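Local coordinates for p-47 protein (PDB 5WIX), which is of unknown function but has a tubular-lipid-binding (TULIP) type fold resembling bactericidal/permeability-increasing protein, so it may bind lipids, at residues I288-L293 / K377-W382; L293-E298 / K321-E326. All coordinates share one frame; numbering follows the deposited sequence.

Contact 1: I288-L293 / K377-W382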
ATOM      1  N   ILE A 288     -29.301 -26.489  -7.884  1.00 45.26           N
ATOM      2  CA  ILE A 288     -28.635 -27.798  -7.770  1.00 65.37           C
ATOM      3  C   ILE A 288     -29.570 -28.976  -8.051  1.00 69.67           C
ATOM      4  O   ILE A 288     -30.577 -29.116  -7.366  1.00 73.29           O
ATOM      5  CB  ILE A 288     -28.079 -28.038  -6.349  1.00 65.84           C
ATOM      6  CG1 ILE A 288     -27.143 -26.909  -5.924  1.00 44.92           C
ATOM      7  CG2 ILE A 288     -27.366 -29.371  -6.268  1.00 54.77           C
ATOM      8  CD1 ILE A 288     -27.080 -26.766  -4.411  1.00 63.54           C
ATOM      9  N   LYS A 289     -29.220 -29.841  -9.004  1.00 67.96           N
ATOM     10  CA  LYS A 289     -30.067 -30.996  -9.339  1.00 53.58           C
ATOM     11  C   LYS A 289     -29.744 -32.257  -8.558  1.00 64.84           C
ATOM     12  O   LYS A 289     -28.687 -32.872  -8.714  1.00 72.35           O
ATOM     13  CB  LYS A 289     -29.986 -31.331 -10.821  1.00 61.95           C
ATOM     14  CG  LYS A 289     -30.833 -32.516 -11.212  1.00 71.94           C
ATOM     15  CD  LYS A 289     -31.022 -32.548 -12.727  1.00 76.08           C
ATOM     16  CE  LYS A 289     -31.206 -33.958 -13.259  1.00 78.62           C
ATOM     17  NZ  LYS A 289     -31.153 -33.907 -14.745  1.00 91.78           N
ATOM     18  N   VAL A 290     -30.697 -32.655  -7.732  1.00 81.22           N
ATOM     19  CA  VAL A 290     -30.578 -33.848  -6.917  1.00 76.59           C
ATOM     20  C   VAL A 290     -31.655 -34.833  -7.311  1.00 76.72           C
ATOM     21  O   VAL A 290     -32.846 -34.543  -7.152  1.00 76.29           O
ATOM     22  CB  VAL A 290     -30.731 -33.521  -5.454  1.00 66.83           C
ATOM     23  CG1 VAL A 290     -30.482 -34.766  -4.612  1.00 63.57           C
ATOM     24  CG2 VAL A 290     -29.798 -32.396  -5.100  1.00 82.99           C
ATOM     25  N   ALA A 291     -31.229 -36.003  -7.779  1.00 80.16           N
ATOM     26  CA  ALA A 291     -32.123 -36.948  -8.438  1.00 78.07           C
ATOM     27  C   ALA A 291     -32.750 -36.191  -9.576  1.00 68.36           C
ATOM     28  O   ALA A 291     -32.031 -35.561 -10.357  1.00 71.78           O
ATOM     29  CB  ALA A 291     -33.179 -37.503  -7.491  1.00 85.48           C
ATOM     30  N   ALA A 292     -34.078 -36.183  -9.630  1.00 63.44           N
ATOM     31  CA  ALA A 292     -34.770 -35.673 -10.819  1.00 78.23           C
ATOM     32  C   ALA A 292     -35.171 -34.210 -10.704  1.00 73.65           C
ATOM     33  O   ALA A 292     -35.677 -33.630 -11.667  1.00 68.94           O
ATOM     34  CB  ALA A 292     -36.005 -36.528 -11.120  1.00 76.99           C
ATOM     35  N   LEU A 293     -34.933 -33.602  -9.547  1.00 71.11           N
ATOM     36  CA  LEU A 293     -35.387 -32.226  -9.333  1.00 81.52           C
ATOM     37  C   LEU A 293     -34.286 -31.189  -9.023  1.00 75.10           C
ATOM     38  O   LEU A 293     -33.277 -31.509  -8.388  1.00 77.28           O
ATOM     39  CB  LEU A 293     -36.416 -32.210  -8.210  1.00 81.13           C
ATOM     40  CG  LEU A 293     -37.758 -32.791  -8.638  1.00 86.38           C
ATOM     41  CD1 LEU A 293     -37.838 -34.290  -8.349  1.00107.90           C
ATOM     42  CD2 LEU A 293     -38.854 -32.043  -7.935  1.00 83.43           C
ATOM     43  N   LYS A 377     -32.388 -34.384   3.730  1.00 88.35           N
ATOM     44  CA  LYS A 377     -31.015 -34.602   4.164  1.00 95.46           C
ATOM     45  C   LYS A 377     -30.087 -34.550   2.959  1.00 88.80           C
ATOM     46  O   LYS A 377     -28.991 -33.983   3.020  1.00 86.20           O
ATOM     47  CB  LYS A 377     -30.868 -35.944   4.897  1.00103.08           C
ATOM     48  CG  LYS A 377     -29.467 -36.547   4.815  1.00100.68           C
ATOM     49  CD  LYS A 377     -29.243 -37.664   5.833  1.00122.06           C
ATOM     50  CE  LYS A 377     -27.859 -38.306   5.659  1.00130.30           C
ATOM     51  NZ  LYS A 377     -27.231 -38.773   6.941  1.00117.69           N
ATOM     52  N   SER A 378     -30.534 -35.118   1.848  1.00 76.79           N
ATOM     53  CA  SER A 378     -29.645 -35.231   0.707  1.00 86.53           C
ATOM     54  C   SER A 378     -29.496 -33.898  -0.038  1.00 89.85           C
ATOM     55  O   SER A 378     -28.406 -33.560  -0.477  1.00 93.04           O
ATOM     56  CB  SER A 378     -30.126 -36.331  -0.234  1.00 89.41           C
ATOM     57  OG  SER A 378     -29.151 -36.592  -1.226  1.00101.20           O
ATOM     58  N   VAL A 379     -30.570 -33.124  -0.156  1.00 86.28           N
ATOM     59  CA  VAL A 379     -30.464 -31.806  -0.785  1.00 84.69           C
ATOM     60  C   VAL A 379     -29.655 -30.852   0.111  1.00 90.59           C
ATOM     61  O   VAL A 379     -28.830 -30.064  -0.376  1.00 76.70           O
ATOM     62  CB  VAL A 379     -31.863 -31.216  -1.095  1.00 79.14           C
ATOM     63  CG1 VAL A 379     -31.752 -29.798  -1.619  1.00 70.36           C
ATOM     64  CG2 VAL A 379     -32.552 -32.075  -2.128  1.00 69.51           C
ATOM     65  N   GLY A 380     -29.881 -30.953   1.421  1.00 97.75           N
ATOM     66  CA  GLY A 380     -29.112 -30.208   2.404  1.00 95.50           C
ATOM     67  C   GLY A 380     -27.621 -30.419   2.236  1.00 88.63           C
ATOM     68  O   GLY A 380     -26.869 -29.456   2.049  1.00 91.15           O
ATOM     69  N   ASN A 381     -27.194 -31.681   2.272  1.00 86.10           N
ATOM     70  CA  ASN A 381     -25.768 -32.020   2.172  1.00 77.33           C
ATOM     71  C   ASN A 381     -25.168 -31.644   0.823  1.00 75.66           C
ATOM     72  O   ASN A 381     -23.982 -31.371   0.719  1.00 88.48           O
ATOM     73  CB  ASN A 381     -25.544 -33.514   2.433  1.00 82.98           C
ATOM     74  CG  ASN A 381     -25.720 -33.890   3.901  1.00 95.79           C
ATOM     75  OD1 ASN A 381     -25.563 -33.054   4.794  1.00100.86           O
ATOM     76  ND2 ASN A 381     -26.045 -35.157   4.155  1.00 97.94           N
ATOM     77  N   TRP A 382     -25.986 -31.615  -0.215  1.00 76.66           N
ATOM     78  CA  TRP A 382     -25.487 -31.207  -1.527  1.00 77.08           C
ATOM     79  C   TRP A 382     -25.288 -29.698  -1.593  1.00 71.65           C
ATOM     80  O   TRP A 382     -24.378 -29.199  -2.272  1.00 61.77           O
ATOM     81  CB  TRP A 382     -26.445 -31.664  -2.629  1.00 85.95           C
ATOM     82  CG  TRP A 382     -26.242 -33.089  -2.975  1.00 83.50           C
ATOM     83  CD1 TRP A 382     -27.115 -34.115  -2.793  1.00 86.95           C
ATOM     84  CD2 TRP A 382     -25.066 -33.654  -3.539  1.00 86.23           C
ATOM     85  NE1 TRP A 382     -26.556 -35.292  -3.216  1.00 92.91           N
ATOM     86  CE2 TRP A 382     -25.293 -35.033  -3.680  1.00 84.76           C
ATOM     87  CE3 TRP A 382     -23.841 -33.124  -3.947  1.00102.28           C
ATOM     88  CZ2 TRP A 382     -24.339 -35.891  -4.210  1.00 85.37           C
ATOM     89  CZ3 TRP A 382     -22.895 -33.977  -4.475  1.00101.70           C
ATOM     90  CH2 TRP A 382     -23.149 -35.347  -4.604  1.00 92.21           C
TER

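Contact 2: L293-E298 / K321-E326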
ATOM      1  N   LEU A 293     -34.933 -33.602  -9.547  1.00 71.11           N
ATOM      2  CA  LEU A 293     -35.387 -32.226  -9.333  1.00 81.52           C
ATOM      3  C   LEU A 293     -34.286 -31.189  -9.023  1.00 75.10           C
ATOM      4  O   LEU A 293     -33.277 -31.509  -8.388  1.00 77.28           O
ATOM      5  CB  LEU A 293     -36.416 -32.210  -8.210  1.00 81.13           C
ATOM      6  CG  LEU A 293     -37.758 -32.791  -8.638  1.00 86.38           C
ATOM      7  CD1 LEU A 293     -37.838 -34.290  -8.349  1.00107.90           C
ATOM      8  CD2 LEU A 293     -38.854 -32.043  -7.935  1.00 83.43           C
ATOM      9  N   TYR A 294     -34.503 -29.951  -9.479  1.00 62.91           N
ATOM     10  CA  TYR A 294     -33.647 -28.810  -9.153  1.00 59.46           C
ATOM     11  C   TYR A 294     -34.042 -28.149  -7.828  1.00 70.51           C
ATOM     12  O   TYR A 294     -35.215 -27.826  -7.610  1.00 65.73           O
ATOM     13  CB  TYR A 294     -33.677 -27.766 -10.282  1.00 55.20           C
ATOM     14  CG  TYR A 294     -32.811 -28.144 -11.472  1.00 72.66           C
ATOM     15  CD1 TYR A 294     -31.506 -27.654 -11.607  1.00 61.29           C
ATOM     16  CD2 TYR A 294     -33.279 -29.011 -12.443  1.00 71.31           C
ATOM     17  CE1 TYR A 294     -30.714 -28.025 -12.698  1.00 54.49           C
ATOM     18  CE2 TYR A 294     -32.496 -29.377 -13.521  1.00 78.51           C
ATOM     19  CZ  TYR A 294     -31.223 -28.887 -13.643  1.00 71.97           C
ATOM     20  OH  TYR A 294     -30.477 -29.262 -14.729  1.00101.61           O
ATOM     21  N   TYR A 295     -33.059 -27.935  -6.948  1.00 72.30           N
ATOM     22  CA  TYR A 295     -33.307 -27.218  -5.702  1.00 66.70           C
ATOM     23  C   TYR A 295     -32.532 -25.892  -5.700  1.00 63.87           C
ATOM     24  O   TYR A 295     -31.520 -25.761  -6.391  1.00 67.19           O
ATOM     25  CB  TYR A 295     -32.958 -28.095  -4.504  1.00 64.97           C
ATOM     26  CG  TYR A 295     -33.693 -29.433  -4.511  1.00 57.37           C
ATOM     27  CD1 TYR A 295     -34.798 -29.651  -3.693  1.00 55.00           C
ATOM     28  CD2 TYR A 295     -33.268 -30.482  -5.336  1.00 58.04           C
ATOM     29  CE1 TYR A 295     -35.464 -30.875  -3.702  1.00 68.21           C
ATOM     30  CE2 TYR A 295     -33.918 -31.700  -5.351  1.00 69.97           C
ATOM     31  CZ  TYR A 295     -35.022 -31.900  -4.536  1.00 78.88           C
ATOM     32  OH  TYR A 295     -35.667 -33.125  -4.569  1.00 72.75           O
ATOM     33  N   TYR A 296     -33.039 -24.907  -4.958  1.00 53.63           N
ATOM     34  CA  TYR A 296     -32.550 -23.528  -5.017  1.00 57.44           C
ATOM     35  C   TYR A 296     -32.402 -22.951  -3.631  1.00 69.13           C
ATOM     36  O   TYR A 296     -33.226 -22.136  -3.199  1.00 66.61           O
ATOM     37  CB  TYR A 296     -33.496 -22.633  -5.811  1.00 56.59           C
ATOM     38  CG  TYR A 296     -33.537 -22.891  -7.292  1.00 63.19           C
ATOM     39  CD1 TYR A 296     -32.836 -22.083  -8.167  1.00 69.15           C
ATOM     40  CD2 TYR A 296     -34.285 -23.938  -7.820  1.00 68.93           C
ATOM     41  CE1 TYR A 296     -32.872 -22.304  -9.527  1.00 79.07           C
ATOM     42  CE2 TYR A 296     -34.333 -24.176  -9.193  1.00 66.26           C
ATOM     43  CZ  TYR A 296     -33.622 -23.351 -10.043  1.00 81.27           C
ATOM     44  OH  TYR A 296     -33.650 -23.568 -11.409  1.00 89.28           O
ATOM     45  N   PRO A 297     -31.329 -23.345  -2.930  1.00 66.82           N
ATOM     46  CA  PRO A 297     -31.215 -22.991  -1.511  1.00 56.88           C
ATOM     47  C   PRO A 297     -30.996 -21.509  -1.351  1.00 62.19           C
ATOM     48  O   PRO A 297     -30.612 -20.862  -2.322  1.00 77.43           O
ATOM     49  CB  PRO A 297     -30.006 -23.790  -1.049  1.00 54.01           C
ATOM     50  CG  PRO A 297     -29.160 -23.884  -2.278  1.00 60.96           C
ATOM     51  CD  PRO A 297     -30.108 -23.995  -3.439  1.00 55.20           C
ATOM     52  N   GLU A 298     -31.256 -20.973  -0.162  1.00 63.76           N
ATOM     53  CA  GLU A 298     -30.972 -19.565   0.088  1.00 71.69           C
ATOM     54  C   GLU A 298     -30.279 -19.369   1.426  1.00 87.45           C
ATOM     55  O   GLU A 298     -30.780 -19.792   2.474  1.00101.37           O
ATOM     56  CB  GLU A 298     -32.250 -18.729   0.020  1.00 63.66           C
ATOM     57  CG  GLU A 298     -33.342 -19.206   0.930  1.00 83.34           C
ATOM     58  CD  GLU A 298     -34.703 -18.662   0.538  1.00102.04           C
ATOM     59  OE1 GLU A 298     -35.113 -17.663   1.171  1.00 94.69           O
ATOM     60  OE2 GLU A 298     -35.354 -19.228  -0.385  1.00 96.43           O
ATOM     61  N   LYS A 321     -35.662 -25.230   0.347  1.00 88.19           N
ATOM     62  CA  LYS A 321     -37.006 -25.830   0.300  1.00 85.68           C
ATOM     63  C   LYS A 321     -37.064 -27.009  -0.673  1.00 73.06           C
ATOM     64  O   LYS A 321     -36.388 -27.020  -1.712  1.00 68.16           O
ATOM     65  CB  LYS A 321     -38.060 -24.771  -0.064  1.00 91.55           C
ATOM     66  CG  LYS A 321     -38.225 -23.695   1.023  1.00104.79           C
ATOM     67  CD  LYS A 321     -38.970 -22.443   0.546  1.00101.65           C
ATOM     68  CE  LYS A 321     -39.286 -21.518   1.729  1.00104.55           C
ATOM     69  NZ  LYS A 321     -40.315 -22.116   2.653  1.00109.53           N
ATOM     70  N   LEU A 322     -37.856 -28.012  -0.311  1.00 70.89           N
ATOM     71  CA  LEU A 322     -38.057 -29.188  -1.157  1.00 73.20           C
ATOM     72  C   LEU A 322     -39.079 -28.934  -2.258  1.00 71.48           C
ATOM     73  O   LEU A 322     -40.261 -28.730  -1.972  1.00 77.09           O
ATOM     74  CB  LEU A 322     -38.516 -30.371  -0.317  1.00 81.97           C
ATOM     75  CG  LEU A 322     -37.410 -31.036   0.477  1.00 76.60           C
ATOM     76  CD1 LEU A 322     -37.975 -32.245   1.195  1.00 87.36           C
ATOM     77  CD2 LEU A 322     -36.342 -31.426  -0.495  1.00 73.61           C
ATOM     78  N   THR A 323     -38.627 -28.952  -3.506  1.00 57.49           N
ATOM     79  CA  THR A 323     -39.499 -28.637  -4.624  1.00 82.64           C
ATOM     80  C   THR A 323     -40.616 -29.683  -4.713  1.00 84.57           C
ATOM     81  O   THR A 323     -40.339 -30.871  -4.868  1.00 88.47           O
ATOM     82  CB  THR A 323     -38.688 -28.562  -5.944  1.00 95.48           C
ATOM     83  OG1 THR A 323     -37.801 -29.684  -6.028  1.00105.17           O
ATOM     84  CG2 THR A 323     -37.843 -27.284  -5.984  1.00 81.48           C
ATOM     85  N   GLY A 324     -41.869 -29.250  -4.561  1.00 86.61           N
ATOM     86  CA  GLY A 324     -43.004 -30.160  -4.609  1.00 81.80           C
ATOM     87  C   GLY A 324     -43.597 -30.421  -3.242  1.00 84.74           C
ATOM     88  O   GLY A 324     -44.699 -30.942  -3.123  1.00111.31           O
ATOM     89  N   TYR A 325     -42.833 -30.079  -2.211  1.00 86.56           N
ATOM     90  CA  TYR A 325     -43.239 -30.172  -0.809  1.00 99.66           C
ATOM     91  C   TYR A 325     -42.812 -28.875  -0.183  1.00123.78           C
ATOM     92  O   TYR A 325     -41.920 -28.856   0.661  1.00122.89           O
ATOM     93  CB  TYR A 325     -42.572 -31.340  -0.073  1.00 94.45           C
ATOM     94  CG  TYR A 325     -42.833 -32.698  -0.672  1.00113.90           C
ATOM     95  CD1 TYR A 325     -43.663 -33.613  -0.038  1.00126.39           C
ATOM     96  CD2 TYR A 325     -42.245 -33.066  -1.876  1.00125.12           C
ATOM     97  CE1 TYR A 325     -43.899 -34.858  -0.596  1.00139.57           C
ATOM     98  CE2 TYR A 325     -42.476 -34.296  -2.442  1.00134.30           C
ATOM     99  CZ  TYR A 325     -43.298 -35.190  -1.801  1.00143.42           C
ATOM    100  OH  TYR A 325     -43.511 -36.416  -2.388  1.00148.54           O
ATOM    101  N   GLU A 326     -43.428 -27.788  -0.625  1.00147.14           N
ATOM    102  CA  GLU A 326     -42.897 -26.461  -0.352  1.00162.39           C
ATOM    103  C   GLU A 326     -42.674 -26.199   1.129  1.00155.72           C
ATOM    104  O   GLU A 326     -41.686 -25.574   1.518  1.00148.35           O
ATOM    105  CB  GLU A 326     -43.828 -25.403  -0.948  1.00176.74           C
ATOM    106  CG  GLU A 326     -43.721 -25.310  -2.463  1.00171.44           C
ATOM    107  CD  GLU A 326     -42.283 -25.120  -2.925  1.00152.99           C
ATOM    108  OE1 GLU A 326     -41.529 -24.391  -2.242  1.00125.32           O
ATOM    109  OE2 GLU A 326     -41.908 -25.709  -3.964  1.00154.01           O
TER

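Contact 1: I288-L293 / K377-W382
V290 reaches the helix with both methyls, and V379 and W382 receive it. CG1 of V290 lies 3.9 Å from CD1 of W382, on the pyrrole side of the indole, and CG2 comes equally near; both methyls approach that carbon from the same side, and the valine meets the ring obliquely. The branch point also takes part, V290 CB lying 4.1 Å from V379 CG2, and CG2 of V290 reaches both partners. The torsion of V290 puts CG1 anti to the backbone N (chi1 -175°). Toward V379, which is buried, the contact is closed in. The W382 side is looser: the indole is exposed, and I288 approaches with CG2 only to 4.4 Å from CB of W382, its CD1 being 4.2 Å from the W382 carbonyl O. S378 adds a marginal touch from OG. The contact is thus mainly apolar and lies at the surface. Strand 288-290 runs at 145° to the segment 377-382 of helix 370-390, with axes 9.3 Å apart at closest approach, then reverses through a type II' turn at V290-L293 into strand 293-307, whose Y295 packs on both V290 and V379, while I288 also touches S383 and S386 further along the helix.

Contact 2: L293-E298 / K321-E326
T323 OG1 sits over one face of the Y295 ring, 3.5 Å from CE1 and displaced toward the rim, while the carbonyl O of K321 meets the same ring at its edge, in the ring plane, 3.7 Å from CD1. L322 adds a third approach: its CD2 comes obliquely to CE1 of Y295, at 3.4 Å. The phenol is therefore touched by three consecutive residues, two of them through oxygen atoms. T323 also faces the start of strand 293-307. Its OG1 is 3.2 Å from L293 CD2, the leucine and threonine side chains lying alongside one another with opposite headings, and its CG2 lies against the carbonyl O of Y294. One torsion serves both sets of neighbours: OG1 stands between the backbone N and the carbonyl carbon (chi1 46°), which leaves CG2 anti to that carbon and turned to the Y294 carbonyl. The two segments belong to the hairpin of strands 293-307 and 311-322, part of the curved antiparallel sheet that wraps a long helix in a TULIP domain. Here, toward one end of the elongated molecule, the paired strands have parted: Y295 and T323 have CA atoms 6.4 Å apart and the contact is made by side chains and carbonyls, whereas further along E298 is bonded through its backbone to I319. T323 is held by a type II turn from L322 to Y325, closed by Y325 N to L322 O at 2.9 Å, with G324 at a positive phi of 106°. Behind the first shell, V320 packs on Y295, and V375 and A376 of helix 370-390 pack on L322. E298 OE2 and K321 NZ remain 6.5 Å apart, close enough at most for a weak long-range attraction.

How the contacts relate
Both contacts lie at the same end of the molecule, with centres about 9 Å apart, and they share L293, where strand 288-290 turns into strand 293-307. Contact 1 joins the sheet to helix 370-390 and is a mainly aliphatic and indole surface contact; contact 2, partly buried, joins two strands of the same hairpin where one leads into a turn, and sets hydroxyl and carbonyl oxygens beside an aromatic ring. Y295 ties them together, touching V290 and V379 of contact 1 as well as K321-T323 across contact 2. Its ring carbon CZ lies 3.5 Å from V379 CG2, and its carbonyl O probably accepts a hydrogen bond from I288 N. V379, Y295 and L322 are buried, while W382 and L293 are exposed.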